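Response regulator receiver modulated diguanylate cyclase with PAS/PAC sensor (Desulfovibrio desulfuricans subsp. desulfuricans, PDB 3CG0) probably receives a phosphoryl signal on this receiver domain and, through its diguanylate cyclase module, adjusts synthesis of the second messenger cyclic di-GMP. Local coordinates at residues I62-E72 / T96-N104. Residues are numbered along the deposited sequence; the frame is centred on the assembly and turned at random.
Sequences IMLCGALDGVE and TFQRAKRVN
Val71, in the first turn of helix 70-80, pushes both methyls against helix 94-101: CG1 lies 3.4 Å from Arg99 O, and CG2 meets Ala100 CB at 4.0 Å. A branched side chain suits this place because its two methyls reach neighbouring points of that face, while the small Ala100 lets the CA atoms of Val71 and Ala100 come to 5.5 Å. Deeper in, Ile62 stretches out with CG1 anti to the backbone N (chi1 -160°) and chi2 also extended, which carries CD1 to Ala100 CB (3.6 Å) and to Phe97 CE1 (3.7 Å). Val103 CG1 closes the other end of this apolar strip against Val71, and strand 85-89 floors it through Phe87. The arrangement belongs to the CheY-like receiver fold, where these two helices flank the same parallel sheet; Ile62 directly follows Asp61, the predicted phosphorylation site. Towards solvent the packing gives way to charge. Asp69, N-cap of helix 70-80, forms a capping box with Glu72: its OD2 accepts from Glu72 N at 2.9 Å, and Glu72 OE2 in turn accepts a weak bond from Asp69 N. Long enough to span the gap, Arg99 bends at chi3 and its NH2 makes a salt bridge with Asp69 OD1 (2.9 Å), met from the syn side somewhat out of the carboxylate plane, plus a weak bond to OD2, the cap acceptor; the guanidinium and carboxylate planes are 78° apart. Met63, partly exposed, bends at chi2 and chi3 to bring CE 3.9 Å from Thr96 OG1, a hydroxyl hydrogen-bonded to Asp93 O.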
ATOM      1  N   ILE C  62     -29.490   3.494 -20.078  1.00 45.98           N
ATOM      2  CA  ILE C  62     -29.649   4.921 -19.845  1.00 42.21           C
ATOM      3  C   ILE C  62     -30.986   5.419 -20.389  1.00 46.90           C
ATOM      4  O   ILE C  62     -31.545   6.384 -19.881  1.00 49.88           O
ATOM      5  CB  ILE C  62     -28.432   5.732 -20.404  1.00 40.91           C
ATOM      6  CG1 ILE C  62     -28.340   7.118 -19.748  1.00 42.66           C
ATOM      7  CG2 ILE C  62     -28.433   5.816 -21.956  1.00 31.56           C
ATOM      8  CD1 ILE C  62     -26.946   7.719 -19.807  1.00 42.10           C
ATOM      9  N   MET C  63     -31.514   4.691 -21.374  1.00 54.77           N
ATOM     10  CA  MET C  63     -32.686   5.100 -22.134  1.00 58.58           C
ATOM     11  C   MET C  63     -34.005   4.470 -21.677  1.00 58.25           C
ATOM     12  O   MET C  63     -35.002   4.570 -22.399  1.00 60.47           O
ATOM     13  CB  MET C  63     -32.446   4.840 -23.631  1.00 63.04           C
ATOM     14  CG  MET C  63     -32.405   6.105 -24.501  1.00 74.95           C
ATOM     15  SD  MET C  63     -31.084   7.299 -24.172  1.00 78.69           S
ATOM     16  CE  MET C  63     -32.023   8.818 -24.279  1.00 71.14           C
ATOM     17  N   LEU C  64     -33.996   3.839 -20.506  1.00 56.49           N
ATOM     18  CA  LEU C  64     -35.211   3.290 -19.918  1.00 60.19           C
ATOM     19  C   LEU C  64     -36.303   4.348 -19.816  1.00 67.41           C
ATOM     20  O   LEU C  64     -36.025   5.522 -19.569  1.00 68.73           O
ATOM     21  CB  LEU C  64     -34.919   2.701 -18.537  1.00 59.32           C
ATOM     22  CG  LEU C  64     -34.674   1.192 -18.481  1.00 60.82           C
ATOM     23  CD1 LEU C  64     -34.666   0.702 -17.041  1.00 54.59           C
ATOM     24  CD2 LEU C  64     -35.717   0.447 -19.299  1.00 63.09           C
ATOM     25  N   CYS C  65     -37.546   3.923 -20.007  1.00 74.88           N
ATOM     26  CA  CYS C  65     -38.702   4.790 -19.789  1.00 80.14           C
ATOM     27  C   CYS C  65     -39.742   4.063 -18.938  1.00 80.06           C
ATOM     28  O   CYS C  65     -39.605   2.866 -18.658  1.00 81.03           O
ATOM     29  CB  CYS C  65     -39.290   5.293 -21.125  1.00 83.52           C
ATOM     30  SG  CYS C  65     -40.272   4.102 -22.119  1.00 95.64           S
ATOM     31  N   GLY C  66     -40.770   4.794 -18.518  1.00 81.28           N
ATOM     32  CA  GLY C  66     -41.818   4.232 -17.675  1.00 79.72           C
ATOM     33  C   GLY C  66     -41.846   4.849 -16.292  1.00 77.60           C
ATOM     34  O   GLY C  66     -41.765   6.072 -16.149  1.00 79.10           O
ATOM     35  N   ALA C  67     -41.951   3.988 -15.281  1.00 74.17           N
ATOM     36  CA  ALA C  67     -42.098   4.393 -13.885  1.00 73.40           C
ATOM     37  C   ALA C  67     -40.909   5.203 -13.358  1.00 73.53           C
ATOM     38  O   ALA C  67     -41.086   6.310 -12.834  1.00 75.10           O
ATOM     39  CB  ALA C  67     -42.344   3.169 -13.014  1.00 75.17           C
ATOM     40  N   LEU C  68     -39.710   4.634 -13.489  1.00 68.68           N
ATOM     41  CA  LEU C  68     -38.453   5.334 -13.235  1.00 61.46           C
ATOM     42  C   LEU C  68     -37.664   5.244 -14.521  1.00 56.00           C
ATOM     43  O   LEU C  68     -37.689   4.206 -15.176  1.00 57.95           O
ATOM     44  CB  LEU C  68     -37.646   4.649 -12.130  1.00 56.93           C
ATOM     45  CG  LEU C  68     -38.055   4.709 -10.663  1.00 58.58           C
ATOM     46  CD1 LEU C  68     -37.155   3.806  -9.864  1.00 59.96           C
ATOM     47  CD2 LEU C  68     -37.983   6.123 -10.113  1.00 61.68           C
ATOM     48  N   ASP C  69     -36.970   6.311 -14.896  1.00 47.45           N
ATOM     49  CA  ASP C  69     -36.089   6.232 -16.059  1.00 49.77           C
ATOM     50  C   ASP C  69     -34.753   5.588 -15.672  1.00 44.61           C
ATOM     51  O   ASP C  69     -34.561   5.210 -14.513  1.00 50.74           O
ATOM     52  CB  ASP C  69     -35.928   7.588 -16.776  1.00 51.36           C
ATOM     53  CG  ASP C  69     -35.386   8.690 -15.875  1.00 62.24           C
ATOM     54  OD1 ASP C  69     -36.078   9.720 -15.736  1.00 69.75           O
ATOM     55  OD2 ASP C  69     -34.268   8.549 -15.323  1.00 64.40           O
ATOM     56  N   GLY C  70     -33.846   5.460 -16.638  1.00 40.27           N
ATOM     57  CA  GLY C  70     -32.554   4.810 -16.416  1.00 41.98           C
ATOM     58  C   GLY C  70     -31.708   5.555 -15.410  1.00 39.27           C
ATOM     59  O   GLY C  70     -31.049   4.955 -14.566  1.00 44.59           O
ATOM     60  N   VAL C  71     -31.770   6.878 -15.484  1.00 43.39           N
ATOM     61  CA  VAL C  71     -30.964   7.734 -14.630  1.00 41.20           C
ATOM     62  C   VAL C  71     -31.423   7.668 -13.171  1.00 37.89           C
ATOM     63  O   VAL C  71     -30.594   7.538 -12.267  1.00 40.55           O
ATOM     64  CB  VAL C  71     -30.874   9.173 -15.212  1.00 36.48           C
ATOM     65  CG1 VAL C  71     -30.162  10.101 -14.269  1.00 41.17           C
ATOM     66  CG2 VAL C  71     -30.119   9.143 -16.535  1.00 33.40           C
ATOM     67  N   GLU C  72     -32.737   7.707 -12.960  1.00 38.69           N
ATOM     68  CA  GLU C  72     -33.330   7.637 -11.628  1.00 42.82           C
ATOM     69  C   GLU C  72     -33.206   6.259 -11.003  1.00 38.97           C
ATOM     70  O   GLU C  72     -33.093   6.132  -9.789  1.00 42.19           O
ATOM     71  CB  GLU C  72     -34.815   7.979 -11.685  1.00 41.40           C
ATOM     72  CG  GLU C  72     -35.146   9.412 -12.054  1.00 54.09           C
ATOM     73  CD  GLU C  72     -36.644   9.644 -12.099  1.00 60.28           C
ATOM     74  OE1 GLU C  72     -37.137  10.464 -11.295  1.00 75.21           O
ATOM     75  OE2 GLU C  72     -37.333   8.989 -12.921  1.00 67.03           O
ATOM     76  N   THR C  96     -29.750  13.846 -21.292  1.00 66.79           N
ATOM     77  CA  THR C  96     -29.797  12.681 -20.392  1.00 62.98           C
ATOM     78  C   THR C  96     -28.426  12.339 -19.825  1.00 59.70           C
ATOM     79  O   THR C  96     -28.326  11.908 -18.677  1.00 54.66           O
ATOM     80  CB  THR C  96     -30.425  11.414 -21.032  1.00 64.48           C
ATOM     81  OG1 THR C  96     -29.626  10.975 -22.135  1.00 70.30           O
ATOM     82  CG2 THR C  96     -31.856  11.676 -21.487  1.00 56.28           C
ATOM     83  N   PHE C  97     -27.380  12.548 -20.627  1.00 58.53           N
ATOM     84  CA  PHE C  97     -25.994  12.423 -20.164  1.00 60.15           C
ATOM     85  C   PHE C  97     -25.600  13.483 -19.134  1.00 63.91           C
ATOM     86  O   PHE C  97     -24.636  13.290 -18.393  1.00 68.86           O
ATOM     87  CB  PHE C  97     -25.015  12.463 -21.339  1.00 60.37           C
ATOM     88  CG  PHE C  97     -25.036  11.225 -22.189  1.00 59.95           C
ATOM     89  CD1 PHE C  97     -24.635   9.994 -21.667  1.00 63.05           C
ATOM     90  CD2 PHE C  97     -25.442  11.286 -23.514  1.00 63.44           C
ATOM     91  CE1 PHE C  97     -24.654   8.846 -22.451  1.00 63.33           C
ATOM     92  CE2 PHE C  97     -25.463  10.139 -24.310  1.00 65.25           C
ATOM     93  CZ  PHE C  97     -25.071   8.919 -23.774  1.00 63.01           C
ATOM     94  N   GLN C  98     -26.337  14.596 -19.099  1.00 65.07           N
ATOM     95  CA  GLN C  98     -26.163  15.618 -18.063  1.00 66.55           C
ATOM     96  C   GLN C  98     -26.687  15.094 -16.735  1.00 63.81           C
ATOM     97  O   GLN C  98     -26.026  15.248 -15.709  1.00 64.58           O
ATOM     98  CB  GLN C  98     -26.899  16.923 -18.405  1.00 69.83           C
ATOM     99  CG  GLN C  98     -26.595  17.527 -19.763  1.00 74.53           C
ATOM    100  CD  GLN C  98     -25.567  18.626 -19.711  1.00 81.66           C
ATOM    101  OE1 GLN C  98     -24.392  18.390 -19.414  1.00 85.38           O
ATOM    102  NE2 GLN C  98     -26.000  19.839 -20.020  1.00 79.72           N
ATOM    103  N   ARG C  99     -27.874  14.483 -16.756  1.00 60.71           N
ATOM    104  CA  ARG C  99     -28.473  13.934 -15.536  1.00 61.10           C
ATOM    105  C   ARG C  99     -27.757  12.666 -15.091  1.00 58.55           C
ATOM    106  O   ARG C  99     -27.707  12.364 -13.901  1.00 62.39           O
ATOM    107  CB  ARG C  99     -29.965  13.626 -15.697  1.00 62.22           C
ATOM    108  CG  ARG C  99     -30.718  14.472 -16.692  1.00 65.52           C
ATOM    109  CD  ARG C  99     -32.186  14.658 -16.317  1.00 65.87           C
ATOM    110  NE  ARG C  99     -32.756  13.581 -15.505  1.00 63.81           N
ATOM    111  CZ  ARG C  99     -33.420  12.531 -15.986  1.00 62.37           C
ATOM    112  NH1 ARG C  99     -33.590  12.371 -17.294  1.00 52.76           N
ATOM    113  NH2 ARG C  99     -33.905  11.624 -15.149  1.00 64.73           N
ATOM    114  N   ALA C 100     -27.206  11.929 -16.054  1.00 58.78           N
ATOM    115  CA  ALA C 100     -26.459  10.708 -15.763  1.00 55.07           C
ATOM    116  C   ALA C 100     -25.140  11.024 -15.063  1.00 52.09           C
ATOM    117  O   ALA C 100     -24.706  10.270 -14.205  1.00 45.14           O
ATOM    118  CB  ALA C 100     -26.218   9.923 -17.023  1.00 55.63           C
ATOM    119  N   LYS C 101     -24.527  12.153 -15.422  1.00 54.50           N
ATOM    120  CA  LYS C 101     -23.335  12.664 -14.735  1.00 51.98           C
ATOM    121  C   LYS C 101     -23.515  12.715 -13.209  1.00 52.97           C
ATOM    122  O   LYS C 101     -22.623  12.314 -12.466  1.00 51.58           O
ATOM    123  CB  LYS C 101     -22.969  14.053 -15.270  1.00 52.56           C
ATOM    124  CG  LYS C 101     -21.575  14.538 -14.868  1.00 63.98           C
ATOM    125  CD  LYS C 101     -21.470  16.065 -14.800  1.00 77.81           C
ATOM    126  CE  LYS C 101     -21.077  16.702 -16.136  1.00 86.53           C
ATOM    127  NZ  LYS C 101     -22.252  16.955 -17.021  1.00 93.23           N
ATOM    128  N   ARG C 102     -24.682  13.176 -12.762  1.00 51.97           N
ATOM    129  CA  ARG C 102     -24.972  13.378 -11.335  1.00 54.80           C
ATOM    130  C   ARG C 102     -25.074  12.120 -10.472  1.00 57.07           C
ATOM    131  O   ARG C 102     -24.925  12.204  -9.250  1.00 62.87           O
ATOM    132  CB  ARG C 102     -26.239  14.221 -11.146  1.00 56.15           C
ATOM    133  CG  ARG C 102     -26.024  15.716 -11.319  1.00 63.69           C
ATOM    134  CD  ARG C 102     -26.628  16.248 -12.607  1.00 73.32           C
ATOM    135  NE  ARG C 102     -28.082  16.387 -12.516  1.00 80.63           N
ATOM    136  CZ  ARG C 102     -28.835  17.074 -13.376  1.00 85.84           C
ATOM    137  NH1 ARG C 102     -28.283  17.702 -14.411  1.00 86.73           N
ATOM    138  NH2 ARG C 102     -30.149  17.135 -13.201  1.00 79.45           N
ATOM    139  N   VAL C 103     -25.328  10.960 -11.082  1.00 54.93           N
ATOM    140  CA  VAL C 103     -25.317   9.698 -10.323  1.00 48.84           C
ATOM    141  C   VAL C 103     -23.871   9.187 -10.207  1.00 48.55           C
ATOM    142  O   VAL C 103     -23.587   8.249  -9.457  1.00 51.07           O
ATOM    143  CB  VAL C 103     -26.291   8.603 -10.907  1.00 47.39           C
ATOM    144  CG1 VAL C 103     -27.499   9.237 -11.583  1.00 35.57           C
ATOM    145  CG2 VAL C 103     -25.597   7.656 -11.866  1.00 34.66           C
ATOM    146  N   ASN C 104     -22.974   9.864 -10.919  1.00 50.35           N
ATOM    147  CA  ASN C 104     -21.572   9.471 -11.102  1.00 49.03           C
ATOM    148  C   ASN C 104     -21.374   7.985 -11.399  1.00 51.42           C
ATOM    149  O   ASN C 104     -20.963   7.224 -10.514  1.00 56.54           O
ATOM    150  CB  ASN C 104     -20.687   9.930  -9.933  1.00 48.05           C
ATOM    151  CG  ASN C 104     -19.194   9.742 -10.222  1.00 61.61           C
ATOM    152  OD1 ASN C 104     -18.718  10.010 -11.336  1.00 57.08           O
ATOM    153  ND2 ASN C 104     -18.459   9.253  -9.227  1.00 61.04           N
TER